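Local structure of uroporphyrinogen III Synthase (Thermus thermophilus, 1WD7) at residues Tyr139-Pro144 with Val195-Glu200; Val38-Lys43 with Arg164-Pro169. The protein probably catalyses the cyclisation of hydroxymethylbilane, with inversion of its last pyrrole ring, to uroporphyrinogen III in tetrapyrrole biosynthesis. All coordinates share one frame; numbering follows the deposited sequence.

How the contacts relate
Both contacts lie where the two alpha/beta domains of this chain meet, their centres about 10 Å apart; as in other uroporphyrinogen III synthases, a pair of extended connections joins the domains. In chain order the segments alternate: 38-43, 139-144, 164-169, 195-200. Contact 2 pairs the two connections beside the short antiparallel ladder of strands 44-45 and 163-164. Contact 1 spans between the domains, from the loop after strand 132-137 to helix 192-201. They touch directly: Gly140 O lies 2.9 Å from His165 N, a probable hydrogen bond, while Phe197 packs on Pro167. The linker and the interdomain polar bridge thus form one continuous patch at the junction of the domains.

Contact 1. Residues Tyr139-Pro144 with Val195-Glu200; sequences YGKPLP and VEFLFE
Lys141 and Phe197 mark the closest backbone approach, CA to CA 9.2 Å, where an irregular loop faces a helix, so side chains alone span the distance. This is a bridge between the two alpha/beta domains of the synthase fold: the loop follows strand 132-137 of one sheet, and helix 192-201 packs against the other. Tyr139 and Glu196 reach for each other from opposite directions. The phenol OH donates to Glu196 OE2 at 2.6 Å, on the syn lone pair of that oxygen, which sits at the edge of the ring and in its plane. The carboxylate itself is turned 64° from the ring. Ala228 touches Glu196 from helix 223-231, and Thr66 lies against the tyrosine.

Lys141 is the other arm. Its CD passes 3.4 Å from Glu196 OE2, and its CE lies 4.0 Å from Phe197 CE2, so the aliphatic stem slips between acid and ring. Bends at chi3 (-59°) and chi4 set CE beside the ring and turn the ammonium back toward its own loop, within range of Glu200. There NZ lies equally far from both carboxylate oxygens, 3.4 Å from Glu200 OE1 in a salt bridge and weakly hydrogen-bonded to Glu200 OE2. Glu196 OE2, 4.8 Å from Lys141 NZ, is too far for a direct bond. The tighter grip is local: Lys141 NZ donates to Pro142 O at 2.9 Å, approaching almost in line with the carbonyl bond at 169°.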
loop_
_atom_site.group_PDB
_atom_site.type_symbol
_atom_site.label_atom_id
_atom_site.label_comp_id
_atom_site.label_asym_id
_atom_site.label_seq_id
_atom_site.Cartn_x
_atom_site.Cartn_y
_atom_site.Cartn_z
ATOM N N TYR A 139 -3.623 -2.969 5.733
ATOM C CA TYR A 139 -2.584 -3.659 4.949
ATOM C C TYR A 139 -1.177 -3.566 5.527
ATOM O O TYR A 139 -0.178 -3.667 4.806
ATOM C CB TYR A 139 -2.604 -3.139 3.516
ATOM C CG TYR A 139 -2.448 -1.643 3.394
ATOM C CD1 TYR A 139 -1.191 -1.050 3.345
ATOM C CD2 TYR A 139 -3.574 -0.814 3.341
ATOM C CE1 TYR A 139 -1.055 0.329 3.241
ATOM C CE2 TYR A 139 -3.457 0.555 3.242
ATOM C CZ TYR A 139 -2.187 1.126 3.191
ATOM O OH TYR A 139 -2.065 2.516 3.111
ATOM N N GLY A 140 -1.070 -3.348 6.833
ATOM C CA GLY A 140 0.247 -3.313 7.432
ATOM C C GLY A 140 0.517 -2.121 8.326
ATOM O O GLY A 140 1.415 -2.184 9.156
ATOM N N LYS A 141 -0.239 -1.050 8.179
ATOM C CA LYS A 141 -0.030 0.124 8.979
ATOM C C LYS A 141 -1.342 0.815 9.393
ATOM O O LYS A 141 -2.344 0.743 8.722
ATOM C CB LYS A 141 0.835 1.141 8.205
ATOM C CG LYS A 141 0.180 1.692 6.955
ATOM C CD LYS A 141 1.065 2.717 6.254
ATOM C CE LYS A 141 1.395 3.869 7.163
ATOM N NZ LYS A 141 0.198 4.622 7.609
ATOM N N PRO A 142 -1.320 1.494 10.551
ATOM C CA PRO A 142 -2.489 2.199 11.030
ATOM C C PRO A 142 -2.790 3.364 10.095
ATOM O O PRO A 142 -1.896 3.885 9.442
ATOM C CB PRO A 142 -2.058 2.670 12.421
ATOM C CG PRO A 142 -1.082 1.591 12.844
ATOM C CD PRO A 142 -0.269 1.407 11.596
ATOM N N LEU A 143 -4.043 3.785 10.037
ATOM C CA LEU A 143 -4.428 4.928 9.226
ATOM C C LEU A 143 -5.148 5.898 10.134
ATOM O O LEU A 143 -6.373 6.039 10.080
ATOM C CB LEU A 143 -5.360 4.493 8.086
ATOM C CG LEU A 143 -4.713 3.507 7.084
ATOM C CD1 LEU A 143 -5.741 3.102 6.028
ATOM C CD2 LEU A 143 -3.511 4.190 6.393
ATOM N N PRO A 144 -4.386 6.600 10.997
ATOM C CA PRO A 144 -4.952 7.568 11.954
ATOM C C PRO A 144 -6.011 8.509 11.425
ATOM O O PRO A 144 -7.024 8.731 12.062
ATOM C CB PRO A 144 -3.702 8.305 12.482
ATOM C CG PRO A 144 -2.709 8.156 11.374
ATOM C CD PRO A 144 -2.915 6.713 10.950
ATOM N N VAL A 195 6.172 3.350 -0.265
ATOM C CA VAL A 195 6.065 4.755 -0.693
ATOM C C VAL A 195 5.588 5.565 0.530
ATOM O O VAL A 195 6.096 6.668 0.822
ATOM C CB VAL A 195 4.998 4.910 -1.813
ATOM C CG1 VAL A 195 4.825 6.401 -2.175
ATOM C CG2 VAL A 195 5.435 4.157 -3.075
ATOM N N GLU A 196 4.639 4.988 1.240
ATOM C CA GLU A 196 4.046 5.664 2.419
ATOM C C GLU A 196 5.027 5.796 3.558
ATOM O O GLU A 196 5.094 6.827 4.223
ATOM C CB GLU A 196 2.781 4.937 2.817
ATOM C CG GLU A 196 1.739 4.982 1.693
ATOM C CD GLU A 196 0.527 4.097 1.917
ATOM O OE1 GLU A 196 -0.319 4.038 0.976
ATOM O OE2 GLU A 196 0.373 3.494 2.995
ATOM N N PHE A 197 5.821 4.757 3.780
ATOM C CA PHE A 197 6.779 4.829 4.897
ATOM C C PHE A 197 7.799 5.909 4.588
ATOM O O PHE A 197 8.203 6.650 5.487
ATOM C CB PHE A 197 7.500 3.479 5.098
ATOM C CG PHE A 197 6.715 2.474 5.914
ATOM C CD1 PHE A 197 7.114 1.159 5.960
ATOM C CD2 PHE A 197 5.599 2.867 6.666
ATOM C CE1 PHE A 197 6.431 0.213 6.742
ATOM C CE2 PHE A 197 4.907 1.947 7.446
ATOM C CZ PHE A 197 5.318 0.611 7.490
ATOM N N LEU A 198 8.213 6.013 3.329
ATOM C CA LEU A 198 9.189 6.984 2.919
ATOM C C LEU A 198 8.694 8.435 3.135
ATOM O O LEU A 198 9.341 9.226 3.779
ATOM C CB LEU A 198 9.588 6.784 1.459
ATOM C CG LEU A 198 10.457 7.904 0.844
ATOM C CD1 LEU A 198 11.762 8.058 1.671
ATOM C CD2 LEU A 198 10.780 7.610 -0.596
ATOM N N PHE A 199 7.533 8.749 2.585
ATOM C CA PHE A 199 7.037 10.128 2.703
ATOM C C PHE A 199 6.611 10.504 4.113
ATOM O O PHE A 199 6.797 11.643 4.524
ATOM C CB PHE A 199 5.892 10.376 1.710
ATOM C CG PHE A 199 6.367 10.750 0.350
ATOM C CD1 PHE A 199 6.562 9.779 -0.637
ATOM C CD2 PHE A 199 6.690 12.096 0.038
ATOM C CE1 PHE A 199 7.053 10.114 -1.878
ATOM C CE2 PHE A 199 7.187 12.427 -1.197
ATOM C CZ PHE A 199 7.378 11.449 -2.179
ATOM N N GLU A 200 6.080 9.538 4.857
ATOM C CA GLU A 200 5.653 9.780 6.233
ATOM C C GLU A 200 6.832 9.932 7.179
ATOM O O GLU A 200 6.708 10.570 8.245
ATOM C CB GLU A 200 4.754 8.652 6.707
ATOM C CG GLU A 200 3.305 8.774 6.198
ATOM C CD GLU A 200 2.430 7.590 6.600
ATOM O OE1 GLU A 200 2.785 6.857 7.532
ATOM O OE2 GLU A 200 1.386 7.386 5.972
#

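Contact 2. Residues Val38-Lys43 with Arg164-Pro169; sequences VQATEK and RHLPDP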
loop_
_atom_site.group_PDB
_atom_site.type_symbol
_atom_site.label_atom_id
_atom_site.label_comp_id
_atom_site.label_asym_id
_atom_site.label_seq_id
_atom_site.Cartn_x
_atom_site.Cartn_y
_atom_site.Cartn_z
ATOM N N VAL A 38 13.144 0.643 3.349
ATOM C CA VAL A 38 12.455 1.589 4.211
ATOM C C VAL A 38 11.674 0.868 5.267
ATOM O O VAL A 38 11.011 1.490 6.084
ATOM C CB VAL A 38 11.470 2.487 3.390
ATOM C CG1 VAL A 38 12.266 3.458 2.496
ATOM C CG2 VAL A 38 10.537 1.633 2.601
ATOM N N GLN A 39 11.737 -0.448 5.227
ATOM C CA GLN A 39 11.059 -1.296 6.185
ATOM C C GLN A 39 12.105 -1.931 7.074
ATOM O O GLN A 39 13.150 -2.335 6.604
ATOM C CB GLN A 39 10.252 -2.388 5.475
ATOM C CG GLN A 39 8.996 -1.875 4.834
ATOM C CD GLN A 39 8.241 -2.949 4.087
ATOM O OE1 GLN A 39 8.682 -3.412 3.030
ATOM N NE2 GLN A 39 7.111 -3.365 4.641
ATOM N N ALA A 40 11.809 -1.994 8.368
ATOM C CA ALA A 40 12.749 -2.546 9.333
ATOM C C ALA A 40 12.932 -4.033 9.172
ATOM O O ALA A 40 14.063 -4.564 9.143
ATOM C CB ALA A 40 12.259 -2.256 10.744
ATOM N N THR A 41 11.814 -4.723 9.038
ATOM C CA THR A 41 11.955 -6.143 8.993
ATOM C C THR A 41 10.759 -6.875 8.353
ATOM O O THR A 41 9.847 -6.241 7.801
ATOM C CB THR A 41 12.399 -6.586 10.472
ATOM O OG1 THR A 41 13.831 -6.799 10.503
ATOM C CG2 THR A 41 11.617 -7.776 10.982
ATOM N N GLU A 42 10.827 -8.202 8.321
ATOM C CA GLU A 42 9.789 -9.026 7.702
ATOM C C GLU A 42 8.424 -8.722 8.291
ATOM O O GLU A 42 8.340 -8.146 9.380
ATOM C CB GLU A 42 10.112 -10.503 7.926
ATOM C CG GLU A 42 9.158 -11.451 7.241
ATOM C CD GLU A 42 9.329 -11.410 5.745
ATOM O OE1 GLU A 42 10.457 -11.700 5.274
ATOM O OE2 GLU A 42 8.348 -11.086 5.038
ATOM N N LYS A 43 7.363 -9.105 7.583
ATOM C CA LYS A 43 6.012 -8.874 8.090
ATOM C C LYS A 43 5.859 -9.631 9.408
ATOM O O LYS A 43 6.124 -10.830 9.479
ATOM C CB LYS A 43 4.955 -9.368 7.089
ATOM C CG LYS A 43 4.995 -8.662 5.756
ATOM C CD LYS A 43 6.085 -9.225 4.845
ATOM C CE LYS A 43 5.597 -10.469 4.106
ATOM N NZ LYS A 43 5.188 -11.577 5.023
ATOM N N ARG A 164 1.833 -6.777 10.630
ATOM C CA ARG A 164 2.197 -5.398 10.914
ATOM C C ARG A 164 3.577 -5.074 10.334
ATOM O O ARG A 164 4.556 -5.750 10.640
ATOM C CB ARG A 164 2.216 -5.181 12.427
ATOM C CG ARG A 164 2.421 -3.755 12.859
ATOM C CD ARG A 164 2.223 -3.654 14.419
ATOM N NE ARG A 164 2.351 -2.236 14.774
ATOM C CZ ARG A 164 1.879 -1.313 13.945
ATOM N NH1 ARG A 164 2.818 -0.452 13.539
ATOM N NH2 ARG A 164 0.601 -0.970 13.782
ATOM N N HIS A 165 3.643 -4.053 9.497
ATOM C CA HIS A 165 4.901 -3.648 8.893
ATOM C C HIS A 165 5.590 -2.557 9.707
ATOM O O HIS A 165 4.940 -1.643 10.237
ATOM C CB HIS A 165 4.685 -3.166 7.452
ATOM C CG HIS A 165 4.318 -4.260 6.505
ATOM N ND1 HIS A 165 3.125 -4.947 6.581
ATOM C CD2 HIS A 165 4.983 -4.780 5.446
ATOM C CE1 HIS A 165 3.068 -5.836 5.604
ATOM N NE2 HIS A 165 4.182 -5.752 4.900
ATOM N N LEU A 166 6.916 -2.657 9.753
ATOM C CA LEU A 166 7.779 -1.742 10.495
ATOM C C LEU A 166 8.602 -0.734 9.699
ATOM O O LEU A 166 9.466 -1.129 8.931
ATOM C CB LEU A 166 8.762 -2.565 11.315
ATOM C CG LEU A 166 8.059 -3.389 12.377
ATOM C CD1 LEU A 166 9.077 -4.010 13.325
ATOM C CD2 LEU A 166 7.121 -2.461 13.120
ATOM N N PRO A 167 8.357 0.582 9.881
ATOM C CA PRO A 167 9.221 1.444 9.079
ATOM C C PRO A 167 10.617 1.519 9.726
ATOM O O PRO A 167 10.755 1.354 10.946
ATOM C CB PRO A 167 8.497 2.784 9.101
ATOM C CG PRO A 167 7.786 2.763 10.427
ATOM C CD PRO A 167 7.285 1.362 10.530
ATOM N N ASP A 168 11.629 1.766 8.910
ATOM C CA ASP A 168 13.015 1.864 9.375
ATOM C C ASP A 168 13.438 3.324 9.312
ATOM O O ASP A 168 13.903 3.785 8.286
ATOM C CB ASP A 168 13.909 1.030 8.456
ATOM C CG ASP A 168 15.370 1.003 8.901
ATOM O OD1 ASP A 168 15.825 1.932 9.573
ATOM O OD2 ASP A 168 16.055 0.025 8.536
ATOM N N PRO A 169 13.246 4.089 10.408
ATOM C CA PRO A 169 13.637 5.511 10.381
ATOM C C PRO A 169 15.016 5.764 9.816
ATOM O O PRO A 169 15.214 6.631 8.950
ATOM C CB PRO A 169 13.521 5.936 11.857
ATOM C CG PRO A 169 12.451 5.002 12.383
ATOM C CD PRO A 169 12.848 3.677 11.760
#
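His165 sits between Gln39 and Lys43, and the three side chains set the character of this contact. The amide of Gln39 lies almost in the plane of the imidazole, 7° from it, with Gln39 CD at the ring's edge, but the two come too close as modelled, so the detail of the pairing is doubtful. Lys43 runs alongside the histidine in the same direction, its CG meeting the ring at a slant. Bends at chi2, chi3 and chi4 then carry Lys43 NZ away, to a salt bridge with Glu42 OE2 at 3.2 Å; Tyr163 adds a cation-pi partner. With an alanine in place of His165, the Gln39 amide and the Lys43 stem would probably lose the ring that separates them, leaving a gap and both chains freer to turn.

Farther along, Ala40 CB abuts Leu166 CB at 3.6 Å. Asp168 points toward the opposite segment, its CB 3.7 Å from Ala40 N, while its OD1 caps Gly171 N at the start of helix 169-180. Two backbone bonds flank the Gln39-Pro167 pair: Ala40 N to Leu166 O at 2.6 Å and Asp168 N to Val38 O at 2.9 Å. Gln39 O and Thr41 N are buried here without a partner. This single antiparallel bridge, a non-hydrogen-bonded pair set off from the ladder of strands 44-45 and 163-164, belongs to the two-stranded interdomain linker typical of the uroporphyrinogen III synthase fold.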